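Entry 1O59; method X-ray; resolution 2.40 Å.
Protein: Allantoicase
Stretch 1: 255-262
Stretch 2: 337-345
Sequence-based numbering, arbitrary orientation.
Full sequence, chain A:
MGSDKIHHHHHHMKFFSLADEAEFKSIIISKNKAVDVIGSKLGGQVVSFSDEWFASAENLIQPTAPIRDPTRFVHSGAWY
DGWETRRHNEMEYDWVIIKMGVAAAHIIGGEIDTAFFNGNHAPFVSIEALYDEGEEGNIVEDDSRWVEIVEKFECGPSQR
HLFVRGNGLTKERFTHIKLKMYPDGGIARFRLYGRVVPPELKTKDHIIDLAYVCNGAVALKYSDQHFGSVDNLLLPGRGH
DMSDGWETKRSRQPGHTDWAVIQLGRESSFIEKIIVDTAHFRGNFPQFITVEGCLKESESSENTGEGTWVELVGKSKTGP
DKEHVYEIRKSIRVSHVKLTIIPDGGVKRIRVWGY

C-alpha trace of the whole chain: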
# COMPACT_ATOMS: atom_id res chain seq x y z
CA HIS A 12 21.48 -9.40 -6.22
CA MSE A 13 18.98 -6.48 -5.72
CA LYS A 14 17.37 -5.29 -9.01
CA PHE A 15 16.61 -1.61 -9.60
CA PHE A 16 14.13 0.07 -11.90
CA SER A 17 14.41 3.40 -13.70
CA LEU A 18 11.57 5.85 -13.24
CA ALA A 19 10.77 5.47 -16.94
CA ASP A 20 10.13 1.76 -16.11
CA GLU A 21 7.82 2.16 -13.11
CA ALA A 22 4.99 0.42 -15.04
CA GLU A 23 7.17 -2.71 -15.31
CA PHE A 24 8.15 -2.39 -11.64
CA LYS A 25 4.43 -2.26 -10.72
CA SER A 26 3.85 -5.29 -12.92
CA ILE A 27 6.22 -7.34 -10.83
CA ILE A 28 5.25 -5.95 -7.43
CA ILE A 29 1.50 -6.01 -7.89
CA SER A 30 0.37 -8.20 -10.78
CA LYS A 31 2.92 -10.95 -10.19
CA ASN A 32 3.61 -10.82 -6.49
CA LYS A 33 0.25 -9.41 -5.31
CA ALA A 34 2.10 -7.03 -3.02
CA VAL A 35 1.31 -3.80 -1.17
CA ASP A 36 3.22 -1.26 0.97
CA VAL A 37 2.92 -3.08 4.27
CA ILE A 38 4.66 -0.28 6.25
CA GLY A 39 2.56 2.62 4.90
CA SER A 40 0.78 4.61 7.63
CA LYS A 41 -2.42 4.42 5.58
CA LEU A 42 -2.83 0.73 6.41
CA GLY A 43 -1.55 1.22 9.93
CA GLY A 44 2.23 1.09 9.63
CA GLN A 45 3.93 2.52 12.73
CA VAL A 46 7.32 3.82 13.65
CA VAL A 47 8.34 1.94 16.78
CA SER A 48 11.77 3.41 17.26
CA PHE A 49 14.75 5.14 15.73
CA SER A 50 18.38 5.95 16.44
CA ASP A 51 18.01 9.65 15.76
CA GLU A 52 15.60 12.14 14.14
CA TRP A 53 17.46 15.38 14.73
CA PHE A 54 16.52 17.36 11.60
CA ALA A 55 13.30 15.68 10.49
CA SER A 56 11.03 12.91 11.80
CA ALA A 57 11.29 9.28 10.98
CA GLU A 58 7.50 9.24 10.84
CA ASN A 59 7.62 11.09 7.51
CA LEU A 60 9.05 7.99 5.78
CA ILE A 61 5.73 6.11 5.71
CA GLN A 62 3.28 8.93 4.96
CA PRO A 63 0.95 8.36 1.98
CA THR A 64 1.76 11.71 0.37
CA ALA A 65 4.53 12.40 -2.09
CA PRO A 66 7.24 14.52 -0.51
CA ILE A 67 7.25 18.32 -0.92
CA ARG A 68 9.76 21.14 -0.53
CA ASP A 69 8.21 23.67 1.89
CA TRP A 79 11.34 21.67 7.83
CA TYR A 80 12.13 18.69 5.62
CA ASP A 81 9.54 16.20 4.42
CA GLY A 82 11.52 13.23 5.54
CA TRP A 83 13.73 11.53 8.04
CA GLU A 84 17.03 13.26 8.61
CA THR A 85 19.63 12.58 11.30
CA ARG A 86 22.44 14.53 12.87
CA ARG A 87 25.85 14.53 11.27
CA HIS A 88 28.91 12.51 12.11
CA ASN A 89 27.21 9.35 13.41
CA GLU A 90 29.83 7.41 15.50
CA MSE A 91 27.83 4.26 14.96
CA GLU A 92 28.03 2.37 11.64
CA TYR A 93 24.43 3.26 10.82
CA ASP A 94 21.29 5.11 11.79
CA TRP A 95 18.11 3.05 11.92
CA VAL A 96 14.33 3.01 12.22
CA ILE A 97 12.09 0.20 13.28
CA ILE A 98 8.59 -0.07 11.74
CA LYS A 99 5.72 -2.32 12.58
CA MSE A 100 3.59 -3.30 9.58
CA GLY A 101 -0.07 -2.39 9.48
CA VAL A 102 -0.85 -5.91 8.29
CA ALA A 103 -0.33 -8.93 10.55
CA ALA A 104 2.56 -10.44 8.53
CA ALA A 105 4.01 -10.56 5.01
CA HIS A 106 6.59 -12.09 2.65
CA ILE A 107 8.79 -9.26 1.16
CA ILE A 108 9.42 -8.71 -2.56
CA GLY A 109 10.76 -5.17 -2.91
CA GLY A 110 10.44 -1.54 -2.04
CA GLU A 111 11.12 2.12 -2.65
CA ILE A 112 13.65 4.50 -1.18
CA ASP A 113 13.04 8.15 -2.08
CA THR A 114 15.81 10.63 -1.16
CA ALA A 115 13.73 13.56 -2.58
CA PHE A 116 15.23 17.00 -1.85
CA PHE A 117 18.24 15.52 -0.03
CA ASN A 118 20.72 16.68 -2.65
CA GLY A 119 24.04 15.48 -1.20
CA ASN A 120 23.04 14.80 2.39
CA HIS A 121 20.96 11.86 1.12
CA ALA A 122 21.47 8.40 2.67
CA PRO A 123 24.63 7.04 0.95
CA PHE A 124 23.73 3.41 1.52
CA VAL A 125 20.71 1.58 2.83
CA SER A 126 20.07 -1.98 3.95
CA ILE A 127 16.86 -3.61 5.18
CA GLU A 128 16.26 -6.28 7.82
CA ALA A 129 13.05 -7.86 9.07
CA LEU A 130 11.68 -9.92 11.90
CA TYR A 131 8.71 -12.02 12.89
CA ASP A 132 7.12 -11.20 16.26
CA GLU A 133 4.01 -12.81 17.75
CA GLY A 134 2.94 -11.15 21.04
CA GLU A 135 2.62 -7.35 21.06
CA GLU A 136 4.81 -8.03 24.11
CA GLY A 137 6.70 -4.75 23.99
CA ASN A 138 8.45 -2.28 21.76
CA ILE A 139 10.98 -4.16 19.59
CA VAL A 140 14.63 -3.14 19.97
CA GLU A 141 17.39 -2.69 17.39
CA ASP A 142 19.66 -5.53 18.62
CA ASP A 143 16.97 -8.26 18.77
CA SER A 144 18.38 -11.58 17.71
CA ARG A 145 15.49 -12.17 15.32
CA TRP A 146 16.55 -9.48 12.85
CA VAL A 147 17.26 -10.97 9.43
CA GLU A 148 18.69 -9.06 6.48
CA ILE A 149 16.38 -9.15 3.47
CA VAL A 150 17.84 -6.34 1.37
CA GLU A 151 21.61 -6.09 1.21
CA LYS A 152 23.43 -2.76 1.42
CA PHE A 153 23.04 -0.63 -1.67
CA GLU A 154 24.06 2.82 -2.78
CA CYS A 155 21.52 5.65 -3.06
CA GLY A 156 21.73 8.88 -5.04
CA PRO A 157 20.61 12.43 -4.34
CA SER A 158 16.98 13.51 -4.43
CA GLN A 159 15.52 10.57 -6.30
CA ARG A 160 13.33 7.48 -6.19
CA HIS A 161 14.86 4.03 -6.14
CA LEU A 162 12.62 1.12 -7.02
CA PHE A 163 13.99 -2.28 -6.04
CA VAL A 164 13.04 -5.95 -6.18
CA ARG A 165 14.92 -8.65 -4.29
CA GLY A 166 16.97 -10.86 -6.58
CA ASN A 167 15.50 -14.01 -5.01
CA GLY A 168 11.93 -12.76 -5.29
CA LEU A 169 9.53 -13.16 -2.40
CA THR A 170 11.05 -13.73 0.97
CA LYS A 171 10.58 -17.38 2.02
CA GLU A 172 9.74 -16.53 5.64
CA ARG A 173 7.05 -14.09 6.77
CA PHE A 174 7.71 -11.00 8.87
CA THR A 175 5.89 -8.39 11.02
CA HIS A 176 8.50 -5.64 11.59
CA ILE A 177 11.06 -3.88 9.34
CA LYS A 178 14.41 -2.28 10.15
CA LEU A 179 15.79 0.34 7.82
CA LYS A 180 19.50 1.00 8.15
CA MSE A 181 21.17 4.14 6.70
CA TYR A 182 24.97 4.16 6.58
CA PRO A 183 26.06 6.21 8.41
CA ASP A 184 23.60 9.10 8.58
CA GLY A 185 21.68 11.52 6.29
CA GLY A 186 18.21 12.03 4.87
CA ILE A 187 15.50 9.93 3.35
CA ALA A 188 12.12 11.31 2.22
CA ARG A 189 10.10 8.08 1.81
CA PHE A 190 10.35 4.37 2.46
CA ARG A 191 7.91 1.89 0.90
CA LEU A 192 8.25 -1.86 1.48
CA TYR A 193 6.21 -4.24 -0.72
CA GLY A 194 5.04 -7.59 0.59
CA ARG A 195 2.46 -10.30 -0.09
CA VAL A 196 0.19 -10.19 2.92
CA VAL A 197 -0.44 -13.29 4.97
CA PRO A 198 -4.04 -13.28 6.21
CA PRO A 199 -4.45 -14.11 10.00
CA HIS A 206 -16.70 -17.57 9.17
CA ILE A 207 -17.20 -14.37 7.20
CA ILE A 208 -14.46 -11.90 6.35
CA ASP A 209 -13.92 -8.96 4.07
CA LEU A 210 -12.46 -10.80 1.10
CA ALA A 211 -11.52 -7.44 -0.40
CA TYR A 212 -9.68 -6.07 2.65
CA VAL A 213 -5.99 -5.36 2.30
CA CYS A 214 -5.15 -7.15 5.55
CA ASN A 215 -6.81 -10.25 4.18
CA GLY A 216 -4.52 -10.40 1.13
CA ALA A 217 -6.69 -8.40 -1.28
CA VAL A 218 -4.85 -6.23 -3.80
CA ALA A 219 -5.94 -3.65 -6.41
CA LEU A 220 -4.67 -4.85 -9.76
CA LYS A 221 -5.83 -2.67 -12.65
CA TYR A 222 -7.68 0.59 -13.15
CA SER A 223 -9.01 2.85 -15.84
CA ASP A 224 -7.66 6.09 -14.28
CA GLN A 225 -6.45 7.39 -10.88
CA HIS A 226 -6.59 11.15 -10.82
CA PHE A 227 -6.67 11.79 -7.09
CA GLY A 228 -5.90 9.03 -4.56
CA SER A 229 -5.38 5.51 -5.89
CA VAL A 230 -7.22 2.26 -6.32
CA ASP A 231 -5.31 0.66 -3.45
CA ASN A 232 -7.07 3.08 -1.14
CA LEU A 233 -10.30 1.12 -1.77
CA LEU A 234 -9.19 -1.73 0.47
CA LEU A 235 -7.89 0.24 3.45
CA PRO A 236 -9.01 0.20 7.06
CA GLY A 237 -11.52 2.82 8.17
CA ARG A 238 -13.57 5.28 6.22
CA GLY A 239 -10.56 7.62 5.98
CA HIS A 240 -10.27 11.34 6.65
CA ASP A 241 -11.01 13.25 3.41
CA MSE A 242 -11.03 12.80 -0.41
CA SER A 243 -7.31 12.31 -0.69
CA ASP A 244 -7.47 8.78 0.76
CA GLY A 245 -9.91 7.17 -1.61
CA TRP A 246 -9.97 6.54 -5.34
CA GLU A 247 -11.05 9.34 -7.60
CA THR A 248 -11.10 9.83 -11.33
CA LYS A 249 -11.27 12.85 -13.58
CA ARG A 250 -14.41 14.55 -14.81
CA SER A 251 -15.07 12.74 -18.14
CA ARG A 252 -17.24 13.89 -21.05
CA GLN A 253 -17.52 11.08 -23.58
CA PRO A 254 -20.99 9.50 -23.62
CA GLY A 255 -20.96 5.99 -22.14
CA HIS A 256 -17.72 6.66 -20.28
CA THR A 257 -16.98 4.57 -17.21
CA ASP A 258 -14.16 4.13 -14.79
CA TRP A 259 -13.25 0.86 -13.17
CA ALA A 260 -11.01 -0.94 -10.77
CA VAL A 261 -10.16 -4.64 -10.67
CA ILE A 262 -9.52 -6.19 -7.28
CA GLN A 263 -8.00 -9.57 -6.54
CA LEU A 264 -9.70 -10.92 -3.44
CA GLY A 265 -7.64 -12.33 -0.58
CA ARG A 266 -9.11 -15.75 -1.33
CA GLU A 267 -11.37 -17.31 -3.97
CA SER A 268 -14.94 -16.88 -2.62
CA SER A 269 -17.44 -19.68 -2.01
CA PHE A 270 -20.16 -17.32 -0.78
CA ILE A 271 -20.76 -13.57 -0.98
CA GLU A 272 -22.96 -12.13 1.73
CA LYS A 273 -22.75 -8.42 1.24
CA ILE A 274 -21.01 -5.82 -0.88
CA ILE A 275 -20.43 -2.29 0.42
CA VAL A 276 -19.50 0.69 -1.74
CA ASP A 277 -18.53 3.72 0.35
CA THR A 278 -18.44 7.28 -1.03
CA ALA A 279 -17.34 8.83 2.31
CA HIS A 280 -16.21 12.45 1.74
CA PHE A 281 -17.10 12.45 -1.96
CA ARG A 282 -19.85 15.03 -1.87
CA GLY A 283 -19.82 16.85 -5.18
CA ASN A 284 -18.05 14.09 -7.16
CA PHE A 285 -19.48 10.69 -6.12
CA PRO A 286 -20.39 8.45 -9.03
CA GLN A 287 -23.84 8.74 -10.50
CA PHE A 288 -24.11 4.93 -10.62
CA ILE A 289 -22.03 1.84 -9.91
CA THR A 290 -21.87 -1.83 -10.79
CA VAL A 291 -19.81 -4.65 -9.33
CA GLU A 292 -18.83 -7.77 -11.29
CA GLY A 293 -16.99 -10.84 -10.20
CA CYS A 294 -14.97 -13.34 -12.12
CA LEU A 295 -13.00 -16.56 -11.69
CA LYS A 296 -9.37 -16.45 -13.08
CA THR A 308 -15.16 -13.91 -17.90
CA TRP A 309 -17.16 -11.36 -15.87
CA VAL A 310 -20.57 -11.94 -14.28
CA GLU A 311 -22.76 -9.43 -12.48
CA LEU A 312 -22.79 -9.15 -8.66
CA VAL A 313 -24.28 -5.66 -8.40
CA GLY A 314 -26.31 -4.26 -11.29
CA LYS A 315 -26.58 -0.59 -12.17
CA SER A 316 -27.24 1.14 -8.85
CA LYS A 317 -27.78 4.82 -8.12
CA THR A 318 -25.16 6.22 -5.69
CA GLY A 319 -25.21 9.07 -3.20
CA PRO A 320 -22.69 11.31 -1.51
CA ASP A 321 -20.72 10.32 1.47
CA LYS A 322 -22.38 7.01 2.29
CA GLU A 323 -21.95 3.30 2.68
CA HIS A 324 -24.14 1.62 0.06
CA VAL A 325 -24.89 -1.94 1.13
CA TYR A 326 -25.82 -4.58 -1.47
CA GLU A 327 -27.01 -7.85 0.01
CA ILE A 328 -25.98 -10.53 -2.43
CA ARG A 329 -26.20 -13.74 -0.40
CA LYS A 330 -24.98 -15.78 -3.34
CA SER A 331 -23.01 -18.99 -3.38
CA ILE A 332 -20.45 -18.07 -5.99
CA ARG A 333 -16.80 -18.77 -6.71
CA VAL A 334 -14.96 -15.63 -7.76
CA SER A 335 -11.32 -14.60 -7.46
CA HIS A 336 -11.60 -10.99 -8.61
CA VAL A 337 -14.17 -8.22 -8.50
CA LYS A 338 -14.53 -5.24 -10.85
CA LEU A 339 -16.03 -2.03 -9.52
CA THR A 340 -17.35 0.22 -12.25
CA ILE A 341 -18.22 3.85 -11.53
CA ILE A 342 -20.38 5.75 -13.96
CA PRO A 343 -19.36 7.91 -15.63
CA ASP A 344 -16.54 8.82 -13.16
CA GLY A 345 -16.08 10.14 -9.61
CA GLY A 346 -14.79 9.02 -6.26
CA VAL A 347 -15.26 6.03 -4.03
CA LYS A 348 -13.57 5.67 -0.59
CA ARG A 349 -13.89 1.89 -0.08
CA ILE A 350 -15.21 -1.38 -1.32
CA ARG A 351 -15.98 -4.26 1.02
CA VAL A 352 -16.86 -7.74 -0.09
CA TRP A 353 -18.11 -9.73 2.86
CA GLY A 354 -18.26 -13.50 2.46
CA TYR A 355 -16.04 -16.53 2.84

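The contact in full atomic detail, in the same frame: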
# COMPACT_ATOMS: atom_id res chain seq x y z
N GLY A 255 -21.23 7.41 -22.44
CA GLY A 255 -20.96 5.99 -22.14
C GLY A 255 -19.64 5.73 -21.44
O GLY A 255 -19.27 4.57 -21.21
N HIS A 256 -18.93 6.79 -21.07
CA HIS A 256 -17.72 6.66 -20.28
C HIS A 256 -18.00 5.96 -18.94
O HIS A 256 -19.02 6.21 -18.28
CB HIS A 256 -17.08 8.03 -20.01
CG HIS A 256 -15.77 7.95 -19.30
ND1 HIS A 256 -14.57 7.91 -19.96
CD2 HIS A 256 -15.48 7.86 -17.98
CE1 HIS A 256 -13.58 7.81 -19.08
NE2 HIS A 256 -14.11 7.77 -17.87
N THR A 257 -17.08 5.05 -18.58
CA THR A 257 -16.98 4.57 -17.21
C THR A 257 -15.54 4.53 -16.73
O THR A 257 -14.59 4.59 -17.50
CB THR A 257 -17.53 3.14 -17.07
OG1 THR A 257 -16.72 2.24 -17.83
CG2 THR A 257 -18.92 3.01 -17.66
N ASP A 258 -15.42 4.42 -15.42
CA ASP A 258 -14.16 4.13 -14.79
C ASP A 258 -14.31 2.80 -14.04
O ASP A 258 -15.43 2.37 -13.73
CB ASP A 258 -13.73 5.30 -13.90
CG ASP A 258 -13.05 6.41 -14.71
OD1 ASP A 258 -12.10 6.07 -15.50
OD2 ASP A 258 -13.41 7.62 -14.66
N TRP A 259 -13.20 2.15 -13.79
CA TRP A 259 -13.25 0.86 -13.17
C TRP A 259 -11.95 0.51 -12.47
O TRP A 259 -10.88 1.05 -12.77
CB TRP A 259 -13.60 -0.22 -14.19
CG TRP A 259 -12.78 -0.17 -15.45
CD1 TRP A 259 -13.13 0.40 -16.67
CD2 TRP A 259 -11.49 -0.75 -15.65
NE1 TRP A 259 -12.13 0.19 -17.59
CE2 TRP A 259 -11.11 -0.50 -17.00
CE3 TRP A 259 -10.60 -1.46 -14.81
CZ2 TRP A 259 -9.88 -0.90 -17.52
CZ3 TRP A 259 -9.40 -1.87 -15.32
CH2 TRP A 259 -9.04 -1.58 -16.68
N ALA A 260 -12.09 -0.46 -11.58
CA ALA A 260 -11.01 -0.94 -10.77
C ALA A 260 -11.20 -2.42 -10.59
O ALA A 260 -12.28 -2.86 -10.21
CB ALA A 260 -11.03 -0.23 -9.41
N VAL A 261 -10.17 -3.20 -10.91
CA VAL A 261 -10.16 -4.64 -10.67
C VAL A 261 -9.42 -4.98 -9.38
O VAL A 261 -8.28 -4.56 -9.15
CB VAL A 261 -9.53 -5.44 -11.80
CG1 VAL A 261 -9.51 -6.92 -11.45
CG2 VAL A 261 -10.30 -5.24 -13.10
N ILE A 262 -10.08 -5.80 -8.55
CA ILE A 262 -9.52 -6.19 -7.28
C ILE A 262 -9.39 -7.70 -7.17
O ILE A 262 -10.35 -8.41 -7.39
CB ILE A 262 -10.36 -5.58 -6.16
CG1 ILE A 262 -10.07 -4.07 -6.11
CG2 ILE A 262 -10.03 -6.21 -4.80
CD1 ILE A 262 -11.32 -3.29 -6.06
N VAL A 337 -12.99 -9.05 -8.28
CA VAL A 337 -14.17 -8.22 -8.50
C VAL A 337 -13.79 -6.98 -9.31
O VAL A 337 -12.66 -6.52 -9.28
CB VAL A 337 -14.88 -7.82 -7.18
CG1 VAL A 337 -15.34 -9.06 -6.42
CG2 VAL A 337 -14.01 -6.94 -6.28
N LYS A 338 -14.74 -6.46 -10.07
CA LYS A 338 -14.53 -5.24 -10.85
C LYS A 338 -15.58 -4.27 -10.37
O LYS A 338 -16.75 -4.57 -10.38
CB LYS A 338 -14.66 -5.52 -12.37
CG LYS A 338 -14.54 -4.30 -13.29
CD LYS A 338 -14.19 -4.66 -14.81
CE LYS A 338 -15.31 -5.33 -15.58
NZ LYS A 338 -14.80 -6.15 -16.72
N LEU A 339 -15.14 -3.10 -9.93
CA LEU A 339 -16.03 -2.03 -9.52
C LEU A 339 -16.02 -1.05 -10.66
O LEU A 339 -14.97 -0.68 -11.13
CB LEU A 339 -15.55 -1.38 -8.21
CG LEU A 339 -16.14 0.01 -7.88
CD1 LEU A 339 -17.66 -0.05 -7.61
CD2 LEU A 339 -15.38 0.65 -6.69
N THR A 340 -17.20 -0.65 -11.11
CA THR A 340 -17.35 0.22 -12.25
C THR A 340 -18.11 1.40 -11.71
O THR A 340 -19.13 1.22 -11.01
CB THR A 340 -18.13 -0.46 -13.39
OG1 THR A 340 -17.43 -1.63 -13.89
CG2 THR A 340 -18.26 0.45 -14.61
N ILE A 341 -17.58 2.60 -11.96
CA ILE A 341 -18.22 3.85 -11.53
C ILE A 341 -18.60 4.61 -12.80
O ILE A 341 -17.88 4.56 -13.81
CB ILE A 341 -17.32 4.70 -10.58
CG1 ILE A 341 -16.02 5.19 -11.25
CG2 ILE A 341 -16.97 3.89 -9.32
CD1 ILE A 341 -15.13 5.99 -10.30
N ILE A 342 -19.77 5.25 -12.76
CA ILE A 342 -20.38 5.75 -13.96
C ILE A 342 -20.81 7.18 -13.73
O ILE A 342 -21.50 7.45 -12.76
CB ILE A 342 -21.58 4.90 -14.35
CG1 ILE A 342 -21.14 3.50 -14.72
CG2 ILE A 342 -22.30 5.47 -15.54
CD1 ILE A 342 -22.15 2.46 -14.36
N PRO A 343 -20.43 8.10 -14.63
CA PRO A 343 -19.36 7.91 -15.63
C PRO A 343 -17.91 8.01 -15.06
O PRO A 343 -16.95 7.62 -15.71
CB PRO A 343 -19.62 9.07 -16.59
CG PRO A 343 -20.14 10.17 -15.68
CD PRO A 343 -20.92 9.49 -14.58
N ASP A 344 -17.81 8.52 -13.84
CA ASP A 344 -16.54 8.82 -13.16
C ASP A 344 -16.90 9.24 -11.73
O ASP A 344 -18.09 9.22 -11.33
CB ASP A 344 -15.79 9.95 -13.88
CG ASP A 344 -16.68 11.15 -14.24
OD1 ASP A 344 -17.20 11.81 -13.32
OD2 ASP A 344 -16.86 11.56 -15.43
N GLY A 345 -15.88 9.62 -10.97
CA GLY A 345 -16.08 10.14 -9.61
C GLY A 345 -15.15 9.50 -8.61
O GLY A 345 -14.08 9.00 -8.96

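The two stretches of allantoicase form a regular antiparallel pair of β-strands, held together by six backbone hydrogen bonds and extended at one end by looser contacts between the loop before the first strand and the turn after the second. Strand 258-262 and strand 337-342 run at 167° to each other, with their axes approaching to 4.6 Å, and the contact buries 634 Å² in all.

Three residue pairs carry the hydrogen bonds, each giving and receiving one. D258 N donates to I341 O at 2.9 Å, and I341 N returns a bond to D258 O at 2.8 Å. Two residues further on, A260 N to L339 O and L339 N to A260 O are both 2.9 Å; the first is the more bent, with an angle of 149° at the hydrogen. The third pair adds I262 N to V337 O at 2.8 Å and V337 N to I262 O at 2.9 Å. Between these pairs lie the non-hydrogen-bonded pairs W259-T340 and V261-K338, whose CA atoms come closer together, 4.2 Å for W259 CA to T340 CA and 4.4 Å for V261 CA to K338 CA, against 5.2 Å for D258 CA to I341 CA and I262 CA to V337 CA, and 5.3 Å for A260 CA to L339 CA. Here the CA hydrogens face carbonyls that already accept an N-H bond: W259 CA lies 3.1 Å from L339 O, and T340 CA lies 3.2 Å from D258 O.

The alternation sorts the side chains onto two faces. D258, A260, I262, V337, L339 and I341 share a buried face, where I262 CB packs against V337 CG2 at 3.9 Å and D258 CB approaches I341 CG1 at 3.5 Å. W259, V261, K338 and T340 occupy the other. On that face the ends of W259 and K338 lead away from the opposing strand, so that their contact is made near the backbone, with W259 CB 4.3 Å from K338 CG.

Beyond the D258-I341 pair, a cis peptide bond precedes P343 and the ladder does not continue. Contact persists through weaker CA-H...O approaches, P343 CA to H256 O at 3.2 Å and T257 CA to P343 O at 3.4 Å, while T257 CG2 meets I342 CG1 at 3.7 Å. Within the first stretch, H256 NE2 makes a weak hydrogen bond of 3.3 Å to D258 OD2, linking the loop to the start of the strand. The same carboxylate oxygen, D258 OD2, lies 3.4 Å from D344 CB, so the turn sits against the buried aspartate.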